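Local coordinates for glucose-binding protein (Thermus thermophilus HB27, PDB 2B3F) that binds glucose and galactose and probably serves as the sugar-capturing component of a binding-protein-dependent transport system, at residues 122-127 / 236-241; 194-199 / 379-384; 91-96 / 316-321; 126-131 / 260-265. All blocks are in the same frame, centred on the assembly; numbering follows the deposited sequence.

Contact 1. Residues 122-127 / 236-241; sequences NVMWYL and AAFNIM. Unlike the reference sequence in segment 236-241: Ile-240 (reference Val).
At Val-123 the backbone carbonyl opens the ladder: O accepts the N-H of Met-241 at 3.0 Å, nearly along the C=O axis, while CG1 of Val-123 lies over one face of the Trp-125 indole, toward its rim. Met-124, paired with Ile-240 at a non-hydrogen-bonded site, extends CG anti to its backbone N, and its CB meets CD1 of Ile-240 at 3.5 Å. Its chain lies alongside Phe-238, with SD 4.6 Å from the Phe-238 ring centroid in an oblique Met-aromatic contact. These are the two inner strands, antiparallel, of a four-stranded mixed sheet in this periplasmic binding protein. Trp-125 faces Asn-239 in a hydrogen-bonded pair: its N reaches Asn-239 O at 2.9 Å, and its O receives Asn-239 N at 3.1 Å. With CG beside the backbone N (chi1 -48°), the indole swings over the partner strand, and NE1 donates to Met-241 O at 2.9 Å. The acceptor lies near the ring plane, but NE1 stands 45° out of the carbonyl plane. The Met-241 side chain comes within about 6 Å of the bound galactose. Tyr-126 rests CB on CD1 of Phe-238, and a water bridges Leu-127 N to Ala-237 O.

Contact 2. Residues 194-199 / 379-384; sequences LKFTDP and AAQAIA
A type I turn from Lys-195 to Asp-198 lies beside the helix of 379-384, with Phe-196 and Gln-381 the nearest residues across the contact at 5.3 Å between their CA atoms. Gln-381 buries more surface than any other residue here. Its CG is anti to the backbone N, and a bend at chi2 (61°) turns the amide toward the turn, where OE1 accepts the backbone N-H of Phe-196 at 2.7 Å. The N lies almost on the C=O axis of the amide, whereas the bond is bent at the hydrogen (142°). NE2 donates to Asp-385 OD1, so both ends of the amide are engaged and its orientation is fixed. The Lys-195 chain, bent at chi3, crosses Gln-381 at about a right angle and sets CE 3.3 Å from Gln-381 CD. On another side of the glutamine, Thr-197 CG2 touches CB of Gln-381 at 3.8 Å.

The CB of Phe-196 is directed at the helix. The methyl of Ala-380 sits over one ring face in a CH-pi contact, CB lying 4.1 Å from the ring centroid, while Gln-381 OE1 lies in the ring plane at the CD2 edge. One helical turn after Ala-380, Ala-384 CB adds an oblique contact to Phe-196 CE2 at 4.0 Å. Trp-190 meets the Phe-196 ring edge-to-face, joining helix 166-190 to the cluster. Away from the sugar site, this is the packing of a loop turn on the alanine-lined side of a late helix, 373-387, and Asp-198, which closes the turn, N-caps helix 199-212, its OD1 accepting Lys-200 N.

Contact 3. Residues 91-96 / 316-321; sequences EGWLQA and AARLDS
A Schellman motif at Gly-92, which takes positive phi as helix 85-91 ends, leads into the short, weakly bonded helix 93-96, and this meets the type I turn from Arg-318 to Ser-321. The tight part centres on Arg-318. Bent at chi3, its chain brings the guanidinium under the methyl of Ala-96, which stands 3.5 Å above one face, offset toward the rim. Trp-93 crosses the same group at about a right angle, its ring plane turned 71° from that of the guanidinium, and Arg-318 NH1 comes to 3.8 Å from CD1 of Trp-93 at the indole edge. Within the turn, Arg-318 grips Asp-320 side-on, NE to OD1 at 2.8 Å and NH2 to OD2 at 2.9 Å. Both nitrogens keep their partners near the guanidinium plane but approach the oxygens from above the carboxylate plane. NH1 donates to Gly-300 O and also to a water that bridges to Glu-91 O.

An alanine at Arg-318 would remove the guanidinium and its bridge to Asp-320, and would probably leave the turn less firmly held and the Ala-96 methyl less well packed.

The other side of the contact is looser. Gln-95 is exposed, and its backbone O merely touches CD1 of Leu-319. Solvent enters here as well, a second water joining Ala-96 O to the backbone N of Asp-320. Across this looser side one firm bond remains: Ala-96 O accepts Leu-319 N at 2.9 Å, with the N-H pointing almost straight at it (174°) and nearly along the C=O axis.

Contact 4. Residues 126-131 / 260-265; sequences YLPAKL and DFAWAP
Two backbone bonds pair Tyr-126 with Ala-262. Ala-262 N donates to Tyr-126 O at 2.8 Å, nearly along the C=O axis, whereas Tyr-126 N reaches Ala-262 O at 3.2 Å from 40° above the carbonyl plane. The methyl of Ala-262 is met by two side chains: Tyr-126 CE1 lies 3.5 Å from Ala-262 CB, and Pro-128 CG meets the same CB at 3.5 Å, a close approach for two carbons. With CG in the crowded position between N and the carbonyl carbon (chi1 60°), the tyrosine ring is laid along the partner strand; Ala-262 O sits over one face, and Tyr-126 CE2 comes to 3.8 Å from Trp-263 N. Beside this pair, Leu-127 packs CG on Asp-260 O at 3.4 Å and CD1 on Phe-261 CB. This is where strand 123-126 pairs with the edge strand 262-265 and turns into helix 128-133, with Leu-127 at the N-cap position and its O accepting Leu-131 N. An alanine at Tyr-126 would lose the ring and would probably leave the Ala-262 methyl and the backbone of Trp-263 less well covered. Farther out, the Phe-261 side chain rests on helix 244-252 through Met-249 and Thr-250.

Overall arrangement
Contacts 1 and 4 belong to one sheet: they share Tyr-126 and Leu-127, their centres lie 8 Å apart, and strand 123-126 takes a partner on each side, joined to 262-265 also by a probable bond from Met-124 N to Ala-264 O. Contact 1, the inner pair, is buried and near the sugar; contact 4, at the sheet edge, is only partly buried. Contacts 2 and 3 hold other elements, their centres about 28 and 31 Å from that of contact 1. Backbone ladders dominate the sheet contacts, whereas contact 2 is a buried loop-on-helix packing around one glutamine amide. Partly buried contact 3 uses one backbone bond, bridging waters and a guanidinium held within its turn.

Contact 1. Residues 122-127 / 236-241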
loop_
_atom_site.group_PDB
_atom_site.type_symbol
_atom_site.label_atom_id
_atom_site.label_comp_id
_atom_site.label_asym_id
_atom_site.label_seq_id
_atom_site.Cartn_x
_atom_site.Cartn_y
_atom_site.Cartn_z
ATOM N N ASN A 122 0.195 -7.946 -0.643
ATOM C CA ASN A 122 0.776 -9.276 -0.415
ATOM C C ASN A 122 1.325 -9.922 -1.692
ATOM O O ASN A 122 0.767 -10.935 -2.177
ATOM C CB ASN A 122 -0.234 -10.192 0.296
ATOM C CG ASN A 122 -1.534 -10.426 -0.513
ATOM O OD1 ASN A 122 -2.083 -9.511 -1.132
ATOM N ND2 ASN A 122 -2.007 -11.667 -0.507
ATOM N N VAL A 123 2.408 -9.345 -2.226
ATOM C CA VAL A 123 3.076 -9.914 -3.381
ATOM C C VAL A 123 4.535 -10.218 -3.062
ATOM O O VAL A 123 5.237 -9.419 -2.424
ATOM C CB VAL A 123 2.999 -8.996 -4.637
ATOM C CG1 VAL A 123 3.527 -9.733 -5.866
ATOM C CG2 VAL A 123 1.540 -8.515 -4.856
ATOM N N MET A 124 4.973 -11.386 -3.533
ATOM C CA MET A 124 6.349 -11.824 -3.418
ATOM C C MET A 124 6.972 -11.757 -4.807
ATOM O O MET A 124 6.440 -12.350 -5.772
ATOM C CB MET A 124 6.422 -13.269 -2.879
ATOM C CG MET A 124 7.855 -13.823 -2.762
ATOM S SD MET A 124 7.874 -15.521 -2.123
ATOM C CE MET A 124 6.983 -16.428 -3.388
ATOM N N TRP A 125 8.085 -11.031 -4.906
ATOM C CA TRP A 125 8.817 -10.799 -6.150
ATOM C C TRP A 125 10.096 -11.634 -6.173
ATOM O O TRP A 125 10.751 -11.786 -5.155
ATOM C CB TRP A 125 9.183 -9.322 -6.299
ATOM C CG TRP A 125 8.005 -8.446 -6.042
ATOM C CD1 TRP A 125 7.671 -7.851 -4.865
ATOM C CD2 TRP A 125 6.972 -8.098 -6.973
ATOM N NE1 TRP A 125 6.496 -7.158 -4.997
ATOM C CE2 TRP A 125 6.046 -7.283 -6.280
ATOM C CE3 TRP A 125 6.735 -8.399 -8.328
ATOM C CZ2 TRP A 125 4.903 -6.778 -6.882
ATOM C CZ3 TRP A 125 5.609 -7.893 -8.918
ATOM C CH2 TRP A 125 4.705 -7.087 -8.203
ATOM N N TYR A 126 10.429 -12.159 -7.344
ATOM C CA TYR A 126 11.624 -12.963 -7.524
ATOM C C TYR A 126 11.994 -12.936 -9.001
ATOM O O TYR A 126 11.232 -12.433 -9.830
ATOM C CB TYR A 126 11.372 -14.398 -7.052
ATOM C CG TYR A 126 10.249 -15.118 -7.785
ATOM C CD1 TYR A 126 10.502 -15.841 -8.946
ATOM C CD2 TYR A 126 8.931 -15.069 -7.322
ATOM C CE1 TYR A 126 9.480 -16.499 -9.626
ATOM C CE2 TYR A 126 7.911 -15.725 -7.989
ATOM C CZ TYR A 126 8.190 -16.437 -9.141
ATOM O OH TYR A 126 7.167 -17.087 -9.803
ATOM N N LEU A 127 13.162 -13.491 -9.320
ATOM C CA LEU A 127 13.665 -13.528 -10.689
ATOM C C LEU A 127 13.664 -14.983 -11.104
ATOM O O LEU A 127 14.412 -15.775 -10.524
ATOM C CB LEU A 127 15.098 -13.001 -10.734
ATOM C CG LEU A 127 15.346 -11.551 -11.153
ATOM C CD1 LEU A 127 14.388 -10.579 -10.472
ATOM C CD2 LEU A 127 16.798 -11.174 -10.919
ATOM N N ALA A 236 19.509 -11.228 -3.141
ATOM C CA ALA A 236 18.396 -11.827 -2.419
ATOM C C ALA A 236 17.593 -12.619 -3.437
ATOM O O ALA A 236 17.710 -12.351 -4.622
ATOM C CB ALA A 236 17.539 -10.729 -1.799
ATOM N N ALA A 237 16.791 -13.571 -2.974
ATOM C CA ALA A 237 15.922 -14.372 -3.828
ATOM C C ALA A 237 14.491 -13.804 -3.905
ATOM O O ALA A 237 13.815 -13.914 -4.946
ATOM C CB ALA A 237 15.887 -15.814 -3.320
ATOM N N PHE A 238 14.045 -13.217 -2.790
ATOM C CA PHE A 238 12.659 -12.808 -2.622
ATOM C C PHE A 238 12.545 -11.430 -1.977
ATOM O O PHE A 238 13.419 -11.002 -1.233
ATOM C CB PHE A 238 11.916 -13.800 -1.739
ATOM C CG PHE A 238 12.137 -15.245 -2.116
ATOM C CD1 PHE A 238 11.646 -15.746 -3.315
ATOM C CD2 PHE A 238 12.833 -16.101 -1.264
ATOM C CE1 PHE A 238 11.845 -17.089 -3.658
ATOM C CE2 PHE A 238 13.044 -17.426 -1.606
ATOM C CZ PHE A 238 12.547 -17.920 -2.796
ATOM N N ASN A 239 11.418 -10.769 -2.253
ATOM C CA ASN A 239 11.043 -9.542 -1.526
ATOM C C ASN A 239 9.524 -9.523 -1.398
ATOM O O ASN A 239 8.842 -9.849 -2.351
ATOM C CB ASN A 239 11.527 -8.307 -2.271
ATOM C CG ASN A 239 11.289 -7.015 -1.500
ATOM O OD1 ASN A 239 11.672 -6.886 -0.310
ATOM N ND2 ASN A 239 10.708 -6.034 -2.177
ATOM N N ILE A 240 9.013 -9.158 -0.223
ATOM C CA ILE A 240 7.550 -9.033 -0.022
ATOM C C ILE A 240 7.232 -7.540 -0.067
ATOM O O ILE A 240 7.654 -6.794 0.805
ATOM C CB ILE A 240 7.092 -9.627 1.332
ATOM C CG1 ILE A 240 7.485 -11.118 1.476
ATOM C CG2 ILE A 240 5.585 -9.449 1.522
ATOM C CD1 ILE A 240 7.001 -12.029 0.384
ATOM N N MET A 241 6.487 -7.078 -1.076
ATOM C CA MET A 241 6.247 -5.647 -1.210
ATOM C C MET A 241 5.026 -5.410 -2.111
ATOM O O MET A 241 4.696 -6.259 -2.953
ATOM C CB MET A 241 7.497 -4.989 -1.795
ATOM C CG MET A 241 7.484 -3.479 -1.957
ATOM S SD MET A 241 6.921 -2.609 -0.493
ATOM C CE MET A 241 7.978 -3.223 0.825
HETATM O O HOH W 1 15.046 -14.428 -7.327
#

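Contact 2. Residues 194-199 / 379-384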
loop_
_atom_site.group_PDB
_atom_site.type_symbol
_atom_site.label_atom_id
_atom_site.label_comp_id
_atom_site.label_asym_id
_atom_site.label_seq_id
_atom_site.Cartn_x
_atom_site.Cartn_y
_atom_site.Cartn_z
ATOM N N LEU A 194 -10.899 -10.217 17.676
ATOM C CA LEU A 194 -9.729 -11.019 18.021
ATOM C C LEU A 194 -8.688 -10.090 18.625
ATOM O O LEU A 194 -8.313 -9.084 18.014
ATOM C CB LEU A 194 -9.163 -11.725 16.798
ATOM C CG LEU A 194 -7.937 -12.626 17.010
ATOM C CD1 LEU A 194 -8.275 -13.898 17.764
ATOM C CD2 LEU A 194 -7.350 -12.967 15.679
ATOM N N LYS A 195 -8.230 -10.441 19.824
ATOM C CA LYS A 195 -7.188 -9.690 20.500
ATOM C C LYS A 195 -5.816 -10.060 19.924
ATOM O O LYS A 195 -5.595 -11.198 19.491
ATOM C CB LYS A 195 -7.218 -9.952 22.010
ATOM C CG LYS A 195 -8.450 -9.373 22.713
ATOM C CD LYS A 195 -8.303 -9.330 24.245
ATOM C CE LYS A 195 -7.304 -8.236 24.707
ATOM N NZ LYS A 195 -7.241 -7.911 26.192
ATOM N N PHE A 196 -4.912 -9.078 19.932
ATOM C CA PHE A 196 -3.528 -9.284 19.505
ATOM C C PHE A 196 -2.794 -10.266 20.416
ATOM O O PHE A 196 -1.839 -10.892 20.005
ATOM C CB PHE A 196 -2.775 -7.949 19.454
ATOM C CG PHE A 196 -3.234 -7.047 18.339
ATOM C CD1 PHE A 196 -2.649 -7.130 17.091
ATOM C CD2 PHE A 196 -4.274 -6.153 18.532
ATOM C CE1 PHE A 196 -3.081 -6.304 16.054
ATOM C CE2 PHE A 196 -4.718 -5.346 17.492
ATOM C CZ PHE A 196 -4.118 -5.430 16.268
ATOM N N THR A 197 -3.270 -10.384 21.647
ATOM C CA THR A 197 -2.718 -11.304 22.632
ATOM C C THR A 197 -3.310 -12.716 22.545
ATOM O O THR A 197 -2.887 -13.601 23.282
ATOM C CB THR A 197 -2.951 -10.772 24.048
ATOM O OG1 THR A 197 -4.333 -10.431 24.200
ATOM C CG2 THR A 197 -2.101 -9.552 24.310
ATOM N N ASP A 198 -4.273 -12.935 21.658
ATOM C CA ASP A 198 -4.757 -14.292 21.398
ATOM C C ASP A 198 -3.614 -15.141 20.857
ATOM O O ASP A 198 -2.844 -14.684 20.001
ATOM C CB ASP A 198 -5.894 -14.301 20.380
ATOM C CG ASP A 198 -6.566 -15.665 20.281
ATOM O OD1 ASP A 198 -6.066 -16.555 19.561
ATOM O OD2 ASP A 198 -7.602 -15.825 20.946
ATOM N N PRO A 199 -3.488 -16.399 21.346
ATOM C CA PRO A 199 -2.454 -17.294 20.804
ATOM C C PRO A 199 -2.348 -17.339 19.283
ATOM O O PRO A 199 -1.242 -17.418 18.751
ATOM C CB PRO A 199 -2.837 -18.657 21.412
ATOM C CG PRO A 199 -3.386 -18.278 22.738
ATOM C CD PRO A 199 -4.217 -17.034 22.462
ATOM N N ALA A 379 2.234 -5.456 23.280
ATOM C CA ALA A 379 2.396 -4.053 22.882
ATOM C C ALA A 379 1.308 -3.609 21.899
ATOM O O ALA A 379 0.722 -2.552 22.058
ATOM C CB ALA A 379 3.760 -3.807 22.290
ATOM N N ALA A 380 1.026 -4.433 20.895
ATOM C CA ALA A 380 -0.008 -4.089 19.914
ATOM C C ALA A 380 -1.350 -4.007 20.605
ATOM O O ALA A 380 -2.157 -3.133 20.289
ATOM C CB ALA A 380 -0.043 -5.114 18.796
ATOM N N GLN A 381 -1.598 -4.914 21.555
ATOM C CA GLN A 381 -2.862 -4.857 22.309
ATOM C C GLN A 381 -2.981 -3.579 23.167
ATOM O O GLN A 381 -4.042 -2.976 23.250
ATOM C CB GLN A 381 -3.057 -6.092 23.192
ATOM C CG GLN A 381 -4.480 -6.212 23.771
ATOM C CD GLN A 381 -5.529 -6.317 22.675
ATOM O OE1 GLN A 381 -5.410 -7.158 21.782
ATOM N NE2 GLN A 381 -6.539 -5.458 22.724
ATOM N N ALA A 382 -1.883 -3.163 23.781
ATOM C CA ALA A 382 -1.912 -1.958 24.603
ATOM C C ALA A 382 -2.274 -0.733 23.732
ATOM O O ALA A 382 -3.090 0.114 24.118
ATOM C CB ALA A 382 -0.567 -1.771 25.303
ATOM N N ILE A 383 -1.669 -0.629 22.559
ATOM C CA ILE A 383 -1.995 0.471 21.649
ATOM C C ILE A 383 -3.465 0.395 21.236
ATOM O O ILE A 383 -4.165 1.405 21.239
ATOM C CB ILE A 383 -1.111 0.443 20.404
ATOM C CG1 ILE A 383 0.366 0.541 20.790
ATOM C CG2 ILE A 383 -1.511 1.559 19.414
ATOM C CD1 ILE A 383 0.708 1.688 21.630
ATOM N N ALA A 384 -3.931 -0.807 20.887
ATOM C CA ALA A 384 -5.325 -0.990 20.481
ATOM C C ALA A 384 -6.259 -0.497 21.588
ATOM O O ALA A 384 -7.227 0.237 21.341
ATOM C CB ALA A 384 -5.589 -2.461 20.150
#

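Contact 3. Residues 91-96 / 316-321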
loop_
_atom_site.group_PDB
_atom_site.type_symbol
_atom_site.label_atom_id
_atom_site.label_comp_id
_atom_site.label_asym_id
_atom_site.label_seq_id
_atom_site.Cartn_x
_atom_site.Cartn_y
_atom_site.Cartn_z
ATOM N N GLU A 91 -20.791 12.619 -11.540
ATOM C CA GLU A 91 -19.843 11.872 -12.370
ATOM C C GLU A 91 -20.219 10.403 -12.605
ATOM O O GLU A 91 -19.526 9.708 -13.333
ATOM C CB GLU A 91 -18.430 11.936 -11.745
ATOM C CG GLU A 91 -17.867 13.344 -11.630
ATOM C CD GLU A 91 -17.533 13.959 -12.969
ATOM O OE1 GLU A 91 -16.904 13.273 -13.808
ATOM O OE2 GLU A 91 -17.900 15.147 -13.181
ATOM N N GLY A 92 -21.304 9.932 -11.997
ATOM C CA GLY A 92 -21.717 8.543 -12.143
ATOM C C GLY A 92 -20.813 7.559 -11.413
ATOM O O GLY A 92 -20.741 6.379 -11.766
ATOM N N TRP A 93 -20.129 8.030 -10.373
ATOM C CA TRP A 93 -19.103 7.200 -9.737
ATOM C C TRP A 93 -19.644 6.087 -8.839
ATOM O O TRP A 93 -18.935 5.133 -8.560
ATOM C CB TRP A 93 -18.129 8.057 -8.940
ATOM C CG TRP A 93 -17.178 8.875 -9.778
ATOM C CD1 TRP A 93 -16.786 8.633 -11.056
ATOM C CD2 TRP A 93 -16.474 10.039 -9.350
ATOM N NE1 TRP A 93 -15.885 9.594 -11.453
ATOM C CE2 TRP A 93 -15.685 10.467 -10.418
ATOM C CE3 TRP A 93 -16.444 10.762 -8.158
ATOM C CZ2 TRP A 93 -14.873 11.597 -10.333
ATOM C CZ3 TRP A 93 -15.657 11.877 -8.079
ATOM C CH2 TRP A 93 -14.868 12.275 -9.150
ATOM N N LEU A 94 -20.898 6.183 -8.396
ATOM C CA LEU A 94 -21.470 5.127 -7.554
ATOM C C LEU A 94 -21.628 3.799 -8.307
ATOM O O LEU A 94 -21.696 2.736 -7.690
ATOM C CB LEU A 94 -22.801 5.582 -6.917
ATOM C CG LEU A 94 -22.683 6.703 -5.878
ATOM C CD1 LEU A 94 -24.036 7.041 -5.282
ATOM C CD2 LEU A 94 -21.712 6.305 -4.773
ATOM N N GLN A 95 -21.668 3.859 -9.639
ATOM C CA GLN A 95 -21.712 2.675 -10.477
ATOM C C GLN A 95 -20.361 2.332 -11.061
ATOM O O GLN A 95 -20.136 1.200 -11.479
ATOM C CB GLN A 95 -22.718 2.861 -11.635
ATOM C CG GLN A 95 -24.196 2.922 -11.195
ATOM C CD GLN A 95 -24.564 4.229 -10.540
ATOM O OE1 GLN A 95 -24.270 5.306 -11.062
ATOM N NE2 GLN A 95 -25.216 4.146 -9.391
ATOM N N ALA A 96 -19.466 3.322 -11.095
ATOM C CA ALA A 96 -18.140 3.155 -11.688
ATOM C C ALA A 96 -17.133 2.404 -10.801
ATOM O O ALA A 96 -16.196 1.847 -11.323
ATOM C CB ALA A 96 -17.571 4.515 -12.049
ATOM N N ALA A 316 -6.427 0.007 -12.047
ATOM C CA ALA A 316 -7.424 1.038 -11.888
ATOM C C ALA A 316 -8.455 0.625 -10.831
ATOM O O ALA A 316 -8.742 -0.558 -10.669
ATOM C CB ALA A 316 -8.128 1.293 -13.225
ATOM N N ALA A 317 -8.996 1.613 -10.139
ATOM C CA ALA A 317 -10.151 1.405 -9.246
ATOM C C ALA A 317 -11.459 1.286 -10.062
ATOM O O ALA A 317 -12.380 0.582 -9.656
ATOM C CB ALA A 317 -10.271 2.527 -8.254
ATOM N N ARG A 318 -11.528 1.979 -11.192
ATOM C CA ARG A 318 -12.743 1.954 -12.034
ATOM C C ARG A 318 -12.993 0.577 -12.595
ATOM O O ARG A 318 -12.087 -0.041 -13.165
ATOM C CB ARG A 318 -12.631 2.937 -13.189
ATOM C CG ARG A 318 -12.840 4.370 -12.783
ATOM C CD ARG A 318 -12.865 5.238 -14.002
ATOM N NE ARG A 318 -14.075 4.973 -14.790
ATOM C CZ ARG A 318 -15.189 5.683 -14.727
ATOM N NH1 ARG A 318 -15.295 6.761 -13.970
ATOM N NH2 ARG A 318 -16.207 5.321 -15.492
ATOM N N LEU A 319 -14.252 0.121 -12.503
ATOM C CA LEU A 319 -14.645 -1.174 -13.053
ATOM C C LEU A 319 -14.489 -1.272 -14.587
ATOM O O LEU A 319 -14.308 -2.369 -15.110
ATOM C CB LEU A 319 -16.100 -1.498 -12.664
ATOM C CG LEU A 319 -16.419 -1.727 -11.186
ATOM C CD1 LEU A 319 -17.917 -1.605 -10.896
ATOM C CD2 LEU A 319 -15.916 -3.072 -10.757
ATOM N N ASP A 320 -14.553 -0.139 -15.296
ATOM C CA ASP A 320 -14.531 -0.137 -16.763
ATOM C C ASP A 320 -13.125 -0.043 -17.364
ATOM O O ASP A 320 -12.955 0.132 -18.578
ATOM C CB ASP A 320 -15.470 0.942 -17.353
ATOM C CG ASP A 320 -15.055 2.367 -17.042
ATOM O OD1 ASP A 320 -14.023 2.592 -16.339
ATOM O OD2 ASP A 320 -15.776 3.299 -17.514
ATOM N N SER A 321 -12.106 -0.185 -16.507
ATOM C CA SER A 321 -10.729 -0.161 -16.950
ATOM C C SER A 321 -10.443 -1.119 -18.118
ATOM O O SER A 321 -10.902 -2.258 -18.133
ATOM C CB SER A 321 -9.802 -0.487 -15.762
ATOM O OG SER A 321 -8.429 -0.405 -16.151
HETATM O O HOH W 2 -17.455 8.593 -14.476
HETATM O O HOH W 3 -16.090 2.151 -14.195
#

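Contact 4. Residues 126-131 / 260-265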
loop_
_atom_site.group_PDB
_atom_site.type_symbol
_atom_site.label_atom_id
_atom_site.label_comp_id
_atom_site.label_asym_id
_atom_site.label_seq_id
_atom_site.Cartn_x
_atom_site.Cartn_y
_atom_site.Cartn_z
ATOM N N TYR A 126 10.429 -12.159 -7.344
ATOM C CA TYR A 126 11.624 -12.963 -7.524
ATOM C C TYR A 126 11.994 -12.936 -9.001
ATOM O O TYR A 126 11.232 -12.433 -9.830
ATOM C CB TYR A 126 11.372 -14.398 -7.052
ATOM C CG TYR A 126 10.249 -15.118 -7.785
ATOM C CD1 TYR A 126 10.502 -15.841 -8.946
ATOM C CD2 TYR A 126 8.931 -15.069 -7.322
ATOM C CE1 TYR A 126 9.480 -16.499 -9.626
ATOM C CE2 TYR A 126 7.911 -15.725 -7.989
ATOM C CZ TYR A 126 8.190 -16.437 -9.141
ATOM O OH TYR A 126 7.167 -17.087 -9.803
ATOM N N LEU A 127 13.162 -13.491 -9.320
ATOM C CA LEU A 127 13.665 -13.528 -10.689
ATOM C C LEU A 127 13.664 -14.983 -11.104
ATOM O O LEU A 127 14.412 -15.775 -10.524
ATOM C CB LEU A 127 15.098 -13.001 -10.734
ATOM C CG LEU A 127 15.346 -11.551 -11.153
ATOM C CD1 LEU A 127 14.388 -10.579 -10.472
ATOM C CD2 LEU A 127 16.798 -11.174 -10.919
ATOM N N PRO A 128 12.802 -15.367 -12.063
ATOM C CA PRO A 128 12.806 -16.778 -12.472
ATOM C C PRO A 128 14.177 -17.346 -12.911
ATOM O O PRO A 128 14.478 -18.485 -12.569
ATOM C CB PRO A 128 11.795 -16.818 -13.623
ATOM C CG PRO A 128 10.913 -15.677 -13.411
ATOM C CD PRO A 128 11.762 -14.601 -12.760
ATOM N N ALA A 129 15.012 -16.571 -13.605
ATOM C CA ALA A 129 16.342 -17.071 -14.039
ATOM C C ALA A 129 17.333 -17.230 -12.888
ATOM O O ALA A 129 18.199 -18.114 -12.932
ATOM C CB ALA A 129 16.957 -16.152 -15.104
ATOM N N LYS A 130 17.249 -16.358 -11.881
ATOM C CA LYS A 130 18.120 -16.470 -10.704
ATOM C C LYS A 130 17.707 -17.673 -9.875
ATOM O O LYS A 130 18.561 -18.404 -9.357
ATOM C CB LYS A 130 18.098 -15.208 -9.844
ATOM C CG LYS A 130 18.918 -14.051 -10.411
ATOM C CD LYS A 130 20.402 -14.122 -10.013
ATOM C CE LYS A 130 21.245 -13.034 -10.724
ATOM N NZ LYS A 130 20.484 -11.757 -10.931
ATOM N N LEU A 131 16.406 -17.895 -9.755
ATOM C CA LEU A 131 15.921 -19.033 -8.985
ATOM C C LEU A 131 16.396 -20.327 -9.632
ATOM O O LEU A 131 16.753 -21.273 -8.933
ATOM C CB LEU A 131 14.394 -19.030 -8.851
ATOM C CG LEU A 131 13.719 -17.993 -7.924
ATOM C CD1 LEU A 131 12.342 -18.486 -7.503
ATOM C CD2 LEU A 131 14.552 -17.670 -6.675
ATOM N N ASP A 260 11.981 -11.310 -16.956
ATOM C CA ASP A 260 13.066 -10.674 -16.177
ATOM C C ASP A 260 12.754 -10.636 -14.674
ATOM O O ASP A 260 13.662 -10.505 -13.858
ATOM C CB ASP A 260 13.347 -9.250 -16.646
ATOM C CG ASP A 260 13.948 -9.185 -18.044
ATOM O OD1 ASP A 260 14.594 -10.170 -18.457
ATOM O OD2 ASP A 260 13.795 -8.134 -18.708
ATOM N N PHE A 261 11.473 -10.683 -14.325
ATOM C CA PHE A 261 11.027 -10.844 -12.945
ATOM C C PHE A 261 9.671 -11.509 -12.956
ATOM O O PHE A 261 8.995 -11.523 -13.989
ATOM C CB PHE A 261 10.957 -9.495 -12.195
ATOM C CG PHE A 261 9.842 -8.571 -12.656
ATOM C CD1 PHE A 261 8.607 -8.582 -12.021
ATOM C CD2 PHE A 261 10.042 -7.672 -13.705
ATOM C CE1 PHE A 261 7.569 -7.738 -12.435
ATOM C CE2 PHE A 261 9.016 -6.810 -14.115
ATOM C CZ PHE A 261 7.771 -6.860 -13.474
ATOM N N ALA A 262 9.280 -12.055 -11.816
ATOM C CA ALA A 262 7.995 -12.712 -11.678
ATOM C C ALA A 262 7.416 -12.453 -10.291
ATOM O O ALA A 262 8.048 -11.797 -9.467
ATOM C CB ALA A 262 8.125 -14.206 -11.946
ATOM N N TRP A 263 6.214 -12.966 -10.055
ATOM C CA TRP A 263 5.462 -12.667 -8.849
ATOM C C TRP A 263 4.579 -13.830 -8.434
ATOM O O TRP A 263 4.166 -14.651 -9.261
ATOM C CB TRP A 263 4.593 -11.419 -9.056
ATOM C CG TRP A 263 3.679 -11.558 -10.225
ATOM C CD1 TRP A 263 2.402 -12.016 -10.209
ATOM C CD2 TRP A 263 3.987 -11.255 -11.590
ATOM N NE1 TRP A 263 1.875 -12.008 -11.488
ATOM C CE2 TRP A 263 2.834 -11.552 -12.355
ATOM C CE3 TRP A 263 5.113 -10.739 -12.239
ATOM C CZ2 TRP A 263 2.788 -11.359 -13.741
ATOM C CZ3 TRP A 263 5.070 -10.549 -13.616
ATOM C CH2 TRP A 263 3.913 -10.862 -14.350
ATOM N N ALA A 264 4.304 -13.904 -7.142
ATOM C CA ALA A 264 3.292 -14.794 -6.588
ATOM C C ALA A 264 2.685 -14.120 -5.369
ATOM O O ALA A 264 3.294 -13.189 -4.814
ATOM C CB ALA A 264 3.894 -16.119 -6.191
ATOM N N PRO A 265 1.507 -14.588 -4.929
ATOM C CA PRO A 265 0.999 -14.104 -3.651
ATOM C C PRO A 265 2.019 -14.389 -2.547
ATOM O O PRO A 265 2.835 -15.327 -2.676
ATOM C CB PRO A 265 -0.271 -14.922 -3.444
ATOM C CG PRO A 265 -0.722 -15.260 -4.830
ATOM C CD PRO A 265 0.581 -15.559 -5.541
#